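Local coordinates for protein tautomerase (Advenella mimigardefordensis DPN7, PDB 6VVW) that belongs to the tautomerase superfamily and assembles as a trimer of subunits built from two beta-alpha-beta units, at residues 2-6 with 37-41; 27-32 with 79-84; 17-21 with 41-45. One frame throughout, in Å; residues are numbered along the deposited sequence.

Contact 1: residues 2-6 with 37-41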
# COMPACT_ATOMS: atom_id res chain seq x y z
N PRO A 2 -5.02 12.70 6.61
CA PRO A 2 -4.74 11.76 5.53
C PRO A 2 -3.38 11.10 5.66
O PRO A 2 -2.38 11.73 5.39
CB PRO A 2 -4.76 12.64 4.28
CG PRO A 2 -5.43 13.84 4.67
CD PRO A 2 -5.21 14.06 6.11
N ILE A 3 -3.32 9.85 6.07
CA ILE A 3 -2.02 9.23 6.15
C ILE A 3 -1.51 8.97 4.74
O ILE A 3 -2.28 8.70 3.81
CB ILE A 3 -2.08 7.94 6.98
CG1 ILE A 3 -2.45 6.76 6.10
CG2 ILE A 3 -3.13 8.09 8.04
CD1 ILE A 3 -2.44 5.52 6.84
N LEU A 4 -0.21 9.11 4.55
CA LEU A 4 0.39 9.02 3.23
C LEU A 4 1.52 8.03 3.29
O LEU A 4 2.23 7.94 4.29
CB LEU A 4 0.91 10.37 2.76
CG LEU A 4 -0.01 11.18 1.84
CD1 LEU A 4 -1.17 11.81 2.60
CD2 LEU A 4 0.82 12.26 1.20
N GLN A 5 1.63 7.23 2.24
CA GLN A 5 2.79 6.38 2.05
C GLN A 5 3.30 6.70 0.66
O GLN A 5 2.51 6.97 -0.24
CB GLN A 5 2.45 4.87 2.17
CG GLN A 5 1.72 4.52 3.43
CD GLN A 5 1.56 3.03 3.63
OE1 GLN A 5 1.86 2.23 2.74
NE2 GLN A 5 1.11 2.64 4.83
N VAL A 6 4.62 6.71 0.51
CA VAL A 6 5.28 7.26 -0.67
C VAL A 6 6.42 6.35 -1.08
O VAL A 6 7.26 6.00 -0.25
CB VAL A 6 5.83 8.68 -0.42
CG1 VAL A 6 6.18 9.33 -1.72
CG2 VAL A 6 4.86 9.52 0.38
N PRO A 37 -2.84 16.51 13.70
CA PRO A 37 -2.70 15.16 14.27
C PRO A 37 -3.26 14.04 13.42
O PRO A 37 -2.99 12.86 13.69
CB PRO A 37 -3.48 15.25 15.58
CG PRO A 37 -3.51 16.69 15.91
CD PRO A 37 -3.56 17.41 14.62
N SER A 38 -4.04 14.39 12.40
CA SER A 38 -4.66 13.42 11.52
C SER A 38 -3.73 12.95 10.42
O SER A 38 -3.83 11.82 9.95
CB SER A 38 -5.90 14.04 10.90
OG SER A 38 -5.64 15.40 10.57
N ILE A 39 -2.84 13.78 10.01
CA ILE A 39 -1.98 13.48 8.88
C ILE A 39 -0.77 12.73 9.38
O ILE A 39 -0.27 12.99 10.47
CB ILE A 39 -1.57 14.77 8.17
CG1 ILE A 39 -2.79 15.68 8.00
CG2 ILE A 39 -0.88 14.42 6.86
CD1 ILE A 39 -2.47 17.17 8.01
N ARG A 40 -0.31 11.78 8.58
CA ARG A 40 1.03 11.25 8.68
C ARG A 40 1.54 11.04 7.27
O ARG A 40 0.77 11.05 6.31
CB ARG A 40 1.08 9.94 9.50
CG ARG A 40 -0.21 9.15 9.50
CD ARG A 40 -0.08 7.84 10.25
NE ARG A 40 -0.27 8.02 11.69
CZ ARG A 40 -0.16 7.06 12.61
NH1 ARG A 40 0.17 5.81 12.28
NH2 ARG A 40 -0.35 7.36 13.88
N ILE A 41 2.85 10.91 7.14
CA ILE A 41 3.46 10.66 5.84
C ILE A 41 4.63 9.75 6.07
O ILE A 41 5.43 9.98 6.98
CB ILE A 41 3.92 11.96 5.15
CG1 ILE A 41 2.72 12.81 4.77
CG2 ILE A 41 4.72 11.62 3.93
CD1 ILE A 41 3.03 14.27 4.60
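Residues 2-6 and 38-41 run side by side in the same direction, 6° apart end to end, where strand 3-8 pairs in parallel with strand 40-43, and L4 faces I41 at a CA to CA distance of 4.3 Å. They are the two strands of the first beta-alpha-beta unit of this tautomerase-superfamily fold, joined by the crossover helix 16-30. Within the two segments the backbone link is modest: L4 N donates a weak bond to R40 O (2.8 Å, 129° at the hydrogen), I3 CA makes a CA-H...O contact with R40 O, and I41 CA one with L4 O. The ladder continues beyond, from L4 to S42.

Side chains fall on both faces of the sheet. On one, I3 and R40 lie alongside each other, and R40 CG rests equally against I3 CB and I3 CG2 (3.4 Å each). The arginine bends at chi3 (84°), and its NH2 is hydrogen-bonded to the carbonyl oxygen of C98 of the second subunit, so its aliphatic part belongs to this contact and its charged end to the interface. On the other face, L4 and I41 run side by side, CB of L4 against CG1 of I41 at 3.6 Å, and I28 of helix 16-30 covers L4. At the amino terminus the P2 ring lies beside I39, where P2 CD presses on I39 CG1 at a tight 3.5 Å.

Contact 2: residues 27-32 with 79-84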
# COMPACT_ATOMS: atom_id res chain seq x y z
N VAL A 27 1.62 21.07 3.32
CA VAL A 27 0.74 21.16 2.17
C VAL A 27 -0.51 20.32 2.39
O VAL A 27 -1.57 20.63 1.82
CB VAL A 27 1.48 20.74 0.88
CG1 VAL A 27 0.54 20.18 -0.16
CG2 VAL A 27 2.22 21.90 0.28
N ILE A 28 -0.43 19.30 3.24
CA ILE A 28 -1.62 18.51 3.53
C ILE A 28 -2.57 19.30 4.42
O ILE A 28 -3.79 19.27 4.22
CB ILE A 28 -1.25 17.15 4.12
CG1 ILE A 28 -0.65 16.29 3.02
CG2 ILE A 28 -2.48 16.47 4.57
CD1 ILE A 28 -0.46 14.89 3.40
N GLU A 29 -2.05 20.05 5.39
CA GLU A 29 -2.88 21.06 6.02
C GLU A 29 -3.36 22.06 4.98
O GLU A 29 -4.56 22.30 4.81
CB GLU A 29 -2.14 21.83 7.09
CG GLU A 29 -1.06 21.14 7.86
CD GLU A 29 -0.15 22.18 8.48
OE1 GLU A 29 0.55 22.87 7.71
OE2 GLU A 29 -0.19 22.36 9.72
N GLN A 30 -2.41 22.68 4.28
CA GLN A 30 -2.70 23.75 3.33
C GLN A 30 -3.75 23.33 2.31
O GLN A 30 -4.27 24.17 1.57
CB GLN A 30 -1.42 24.17 2.61
CG GLN A 30 -0.69 25.33 3.26
CD GLN A 30 0.34 25.92 2.34
OE1 GLN A 30 0.67 25.33 1.32
NE2 GLN A 30 0.84 27.09 2.69
N THR A 31 -4.06 22.04 2.27
CA THR A 31 -5.04 21.45 1.36
C THR A 31 -6.34 21.10 2.07
O THR A 31 -6.89 20.02 1.86
CB THR A 31 -4.44 20.21 0.71
OG1 THR A 31 -3.64 19.54 1.68
CG2 THR A 31 -3.59 20.61 -0.51
N LEU A 32 -6.79 22.00 2.96
CA LEU A 32 -8.08 21.98 3.65
C LEU A 32 -8.34 20.71 4.45
O LEU A 32 -8.00 19.60 4.04
CB LEU A 32 -9.22 22.21 2.64
CG LEU A 32 -9.59 23.66 2.31
CD1 LEU A 32 -10.01 23.82 0.84
CD2 LEU A 32 -10.68 24.20 3.22
N ASN A 79 -6.77 19.55 -5.73
CA ASN A 79 -5.83 20.55 -5.28
C ASN A 79 -4.63 19.92 -4.60
O ASN A 79 -3.48 20.30 -4.90
CB ASN A 79 -6.53 21.54 -4.35
CG ASN A 79 -7.29 22.60 -5.11
OD1 ASN A 79 -7.68 22.40 -6.27
ND2 ASN A 79 -7.50 23.76 -4.49
N PHE A 80 -4.88 18.96 -3.71
CA PHE A 80 -3.85 18.06 -3.21
C PHE A 80 -2.90 17.66 -4.31
O PHE A 80 -1.68 17.85 -4.21
CB PHE A 80 -4.46 16.78 -2.66
CG PHE A 80 -5.05 16.91 -1.31
CD1 PHE A 80 -6.27 17.53 -1.13
CD2 PHE A 80 -4.44 16.34 -0.23
CE1 PHE A 80 -6.84 17.60 0.11
CE2 PHE A 80 -5.00 16.42 1.02
CZ PHE A 80 -6.20 17.05 1.20
N LEU A 81 -3.46 17.07 -5.37
CA LEU A 81 -2.63 16.50 -6.42
C LEU A 81 -1.66 17.52 -7.00
O LEU A 81 -0.48 17.21 -7.23
CB LEU A 81 -3.52 15.91 -7.51
CG LEU A 81 -4.56 14.97 -6.91
CD1 LEU A 81 -5.43 14.30 -7.97
CD2 LEU A 81 -3.83 13.95 -6.09
N ALA A 82 -2.12 18.75 -7.21
CA ALA A 82 -1.30 19.76 -7.87
C ALA A 82 -0.23 20.31 -6.93
O ALA A 82 0.94 20.47 -7.32
CB ALA A 82 -2.19 20.88 -8.39
N ALA A 83 -0.60 20.62 -5.68
CA ALA A 83 0.41 21.15 -4.77
C ALA A 83 1.39 20.07 -4.32
O ALA A 83 2.53 20.38 -3.99
CB ALA A 83 -0.24 21.79 -3.56
N ILE A 84 0.96 18.81 -4.31
CA ILE A 84 1.77 17.72 -3.78
C ILE A 84 2.72 17.20 -4.85
O ILE A 84 3.85 16.78 -4.53
CB ILE A 84 0.86 16.60 -3.24
CG1 ILE A 84 0.50 16.86 -1.78
CG2 ILE A 84 1.51 15.27 -3.34
CD1 ILE A 84 -0.79 16.18 -1.36
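This is a helix-to-helix contact, largely apolar, in which the C-terminal end of helix 16-30 and the residues just beyond it meet the middle of helix 74-92, both on the same side of the four-stranded sheet. T31 and F80 make the largest share. The threonine stands over one face of the phenyl ring, its CB 3.5 Å from the ring centroid and 9° off the normal, a CH-pi contact almost directly above the centre. T31 OG1 lies over that same face, 3.5 Å from F80 CE2, while CG2 rests on the helix backbone, 3.7 Å from F80 CA. Farther along, V27 CG1, set anti to its own nitrogen (chi1 153°), touches two side chains of the other helix, I84 CG1 at 3.7 Å and A83 CB at 3.8 Å. I28 adds looser packing from the sheet side against F80 and I84; F80 also packs on L68 and I84 on I64, both of strand 62-69. The contact thus joins the helices of the two halves of the chain, an arrangement characteristic of the MIF-type tautomerase fold, in which two beta-alpha-beta units place both helices against one face of a shared sheet.

Contact 3: residues 17-21 with 41-45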
# COMPACT_ATOMS: atom_id res chain seq x y z
N LYS A 17 14.57 14.07 1.44
CA LYS A 17 13.58 13.19 2.03
C LYS A 17 13.23 13.58 3.45
O LYS A 17 12.58 12.78 4.14
CB LYS A 17 14.08 11.76 2.01
CG LYS A 17 14.84 11.41 0.76
CD LYS A 17 15.55 10.11 0.98
CE LYS A 17 16.50 10.24 2.14
NZ LYS A 17 16.43 9.05 3.02
N THR A 18 13.67 14.75 3.90
CA THR A 18 13.18 15.38 5.12
C THR A 18 12.28 16.56 4.81
O THR A 18 11.08 16.54 5.13
CB THR A 18 14.36 15.83 6.00
OG1 THR A 18 14.87 14.70 6.69
CG2 THR A 18 13.92 16.86 7.02
N ALA A 19 12.81 17.61 4.18
CA ALA A 19 11.99 18.77 3.88
C ALA A 19 10.79 18.39 3.04
O ALA A 19 9.71 18.98 3.19
CB ALA A 19 12.83 19.83 3.19
N PHE A 20 10.94 17.39 2.17
CA PHE A 20 9.80 16.93 1.39
C PHE A 20 8.67 16.49 2.31
O PHE A 20 7.50 16.83 2.08
CB PHE A 20 10.20 15.78 0.49
CG PHE A 20 9.10 14.80 0.23
CD1 PHE A 20 8.24 14.97 -0.83
CD2 PHE A 20 8.93 13.69 1.05
CE1 PHE A 20 7.24 14.07 -1.08
CE2 PHE A 20 7.93 12.80 0.81
CZ PHE A 20 7.08 13.00 -0.26
N LEU A 21 8.98 15.73 3.34
CA LEU A 21 7.92 15.33 4.23
C LEU A 21 7.41 16.52 5.01
O LEU A 21 6.25 16.54 5.44
CB LEU A 21 8.38 14.23 5.18
CG LEU A 21 9.10 12.94 4.82
CD1 LEU A 21 10.00 12.52 6.00
CD2 LEU A 21 8.16 11.80 4.44
N ILE A 41 2.85 10.91 7.14
CA ILE A 41 3.46 10.66 5.84
C ILE A 41 4.63 9.75 6.07
O ILE A 41 5.43 9.98 6.98
CB ILE A 41 3.92 11.96 5.15
CG1 ILE A 41 2.72 12.81 4.77
CG2 ILE A 41 4.72 11.62 3.93
CD1 ILE A 41 3.03 14.27 4.60
N SER A 42 4.76 8.73 5.24
CA SER A 42 5.85 7.77 5.36
C SER A 42 6.57 7.67 4.03
O SER A 42 5.93 7.42 3.00
CB SER A 42 5.31 6.41 5.76
OG SER A 42 5.07 5.60 4.62
N LEU A 43 7.89 7.83 4.03
CA LEU A 43 8.66 7.67 2.81
C LEU A 43 9.45 6.37 2.83
O LEU A 43 10.08 6.03 3.83
CB LEU A 43 9.62 8.85 2.62
CG LEU A 43 10.37 8.77 1.29
CD1 LEU A 43 9.32 8.69 0.23
CD2 LEU A 43 11.21 9.99 1.05
N HIS A 44 9.44 5.65 1.69
CA HIS A 44 10.06 4.33 1.56
C HIS A 44 10.77 4.26 0.21
O HIS A 44 10.16 3.89 -0.79
CB HIS A 44 9.00 3.25 1.68
CG HIS A 44 9.39 1.92 1.11
ND1 HIS A 44 10.68 1.43 1.16
CD2 HIS A 44 8.65 0.96 0.51
CE1 HIS A 44 10.71 0.23 0.61
NE2 HIS A 44 9.50 -0.08 0.20
N GLU A 45 12.07 4.59 0.20
CA GLU A 45 12.78 4.67 -1.06
C GLU A 45 12.97 3.28 -1.67
O GLU A 45 13.05 2.27 -0.98
CB GLU A 45 14.15 5.31 -0.90
CG GLU A 45 14.34 6.21 0.29
CD GLU A 45 15.75 6.75 0.35
OE1 GLU A 45 16.38 6.86 -0.72
OE2 GLU A 45 16.22 7.10 1.45
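L43 has CG anti to its backbone nitrogen (chi1 -176°), which sends the leucine from strand 40-43 up to helix 16-30, where CD2 meets K17 CB at 3.5 Å with the two side chains roughly at right angles. K17 then bends at chi3 and again at chi4, turning its ammonium group to E45. K17 NZ and E45 OE2 form a short salt bridge, 2.5 Å, and the nitrogen comes from above the carboxylate, 37° out of its plane. K17 CD also lies close to the acid, 3.1 Å from E45 OE2, so the lysine chain passes across the carboxylate as well as ending at it.

Deeper in, L21 CD2 wedges between two strand residues, 3.5 Å from I41 CG2, a tight approach, and 3.8 Å from L43 CB. L21 and I41 point in opposite directions and slide past each other, as side chains from facing layers do. The helix segment runs nearly antiparallel to the strand segment (159°, axes 9.7 Å apart). This is the return half of the first beta-alpha-beta crossover, with the helix laid over the strand it leads into. E45 OE1 is hydrogen-bonded to G11 N, so the carboxylate is gripped at both oxygens; lysine and backbone amide together would probably keep it ionised and limit its rotation.

In the fold
Contacts 1 and 3 both lie within the first beta-alpha-beta unit and share I41, which meets L4 within the sheet and L21 on the helix above it. Contact 1 is buried strand pairing, and contact 3 is a buried helix-on-strand layer that ends in a salt bridge. Contact 2, farther from the chain centre and only partly buried, relies on apolar and CH-pi packing between helices of the two halves. I28 connects its helix layer to the sheet, with I28 CD1 reaching both L4 CD1 and I41 CD1. R40 and I41 also pair with a strand of the second subunit, so contacts 1 and 3 border the trimer interface.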